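Prefoldin beta subunit 1 (Thermococcus sp., PDB 2ZQM) acts as a molecular chaperone that stabilises a range of proteins without ATP, probably in archaeal de novo protein folding. Local coordinates at residues Asp44-Glu47 against Ser48-Asp51. Numbering follows the deposited sequence.
Sequences DEIE and SLPD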
# COMPACT_ATOMS: atom_id res chain seq x y z
N ASP A 44 21.89 -15.58 6.28
CA ASP A 44 22.75 -15.63 7.46
C ASP A 44 22.09 -16.58 8.47
O ASP A 44 22.73 -17.49 8.99
CB ASP A 44 22.87 -14.21 8.04
CG ASP A 44 24.17 -13.99 8.81
OD1 ASP A 44 24.30 -12.93 9.47
OD2 ASP A 44 25.07 -14.87 8.75
N GLU A 45 20.80 -16.37 8.72
CA GLU A 45 20.07 -17.19 9.66
C GLU A 45 19.94 -18.64 9.24
O GLU A 45 20.11 -19.54 10.06
CB GLU A 45 18.68 -16.60 9.92
CG GLU A 45 17.74 -17.55 10.66
CD GLU A 45 16.74 -16.83 11.55
OE1 GLU A 45 16.47 -15.63 11.32
OE2 GLU A 45 16.21 -17.48 12.47
N ILE A 46 19.65 -18.89 7.97
CA ILE A 46 19.51 -20.27 7.53
C ILE A 46 20.87 -20.97 7.57
O ILE A 46 20.96 -22.15 7.91
CB ILE A 46 18.91 -20.35 6.09
CG1 ILE A 46 17.47 -19.81 6.10
CG2 ILE A 46 18.96 -21.80 5.57
CD1 ILE A 46 16.52 -20.57 7.02
N GLU A 47 21.93 -20.25 7.24
CA GLU A 47 23.23 -20.88 7.26
C GLU A 47 23.67 -21.29 8.66
O GLU A 47 24.48 -22.21 8.81
CB GLU A 47 24.26 -19.96 6.61
CG GLU A 47 24.07 -19.88 5.11
CD GLU A 47 25.19 -19.17 4.41
OE1 GLU A 47 25.73 -18.20 4.98
OE2 GLU A 47 25.54 -19.56 3.27
N SER A 48 23.12 -20.64 9.68
CA SER A 48 23.48 -20.98 11.06
C SER A 48 22.80 -22.24 11.58
O SER A 48 23.13 -22.73 12.65
CB SER A 48 23.19 -19.80 12.00
OG SER A 48 21.81 -19.67 12.27
N LEU A 49 21.84 -22.78 10.82
CA LEU A 49 21.13 -23.99 11.22
C LEU A 49 21.96 -25.27 11.08
O LEU A 49 22.87 -25.34 10.24
CB LEU A 49 19.87 -24.17 10.37
CG LEU A 49 18.81 -23.08 10.40
CD1 LEU A 49 17.74 -23.41 9.39
CD2 LEU A 49 18.22 -22.95 11.79
N PRO A 50 21.66 -26.30 11.89
CA PRO A 50 22.43 -27.54 11.76
C PRO A 50 22.07 -28.12 10.40
O PRO A 50 20.94 -27.94 9.93
CB PRO A 50 21.94 -28.38 12.95
CG PRO A 50 20.57 -27.86 13.22
CD PRO A 50 20.74 -26.37 13.04
N ASP A 51 23.01 -28.81 9.77
CA ASP A 51 22.79 -29.38 8.44
C ASP A 51 21.55 -30.25 8.29
O ASP A 51 20.98 -30.34 7.20
CB ASP A 51 24.03 -30.16 8.00
CG ASP A 51 23.94 -30.65 6.55
OD1 ASP A 51 23.77 -29.80 5.64
OD2 ASP A 51 24.03 -31.87 6.32
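The C-terminal end of helix 6-47, the first long coiled-coil helix of the prefoldin beta subunit, unwinds here as Ser48 and Leu49 turn back on the carbonyls of its last turn, before the chain moves on to strand 55-59. Ser48 N keeps only a weak bond to Asp44 O, at 3.2 Å, and shares its hydrogen with Glu45 O three residues back. Leu49 N bonds to Ile46 O at 3.1 Å, again with three-residue spacing, so the last turn tightens as it ends. Glu45 O also accepts from Ser48 OG at 2.8 Å, and both donors come from the same face of its carbonyl plane, the hydroxyl tilted only 25° out of it and the amide well above it. Serine suits this position because its short side chain carries a hydroxyl donor, which chi1 of 75°, setting OG between the backbone N and the carbonyl carbon, brings back to Glu45 O. The branch of Leu49 lies by the Ile46 carbonyl, CG 3.4 Å from Ile46 O. The apolar contact is made further out, where Leu49 CD1 meets Ile46 CD1 at 3.9 Å as the two side chains cross. Ile46 also packs on Val72 of helix 68-111 and on Leu62 of the second subunit, while Leu49 reaches Val64 of that subunit. Cut back to an alanine, Leu49 would lose the methyl that meets Ile46 CD1, which is likely to open a gap facing Val64 of the second subunit. Carbonyls at the helix end thus find donors in the residues that follow, Glu45 O twice over, while the Ile46-Leu49 pair continues into the packing between subunits.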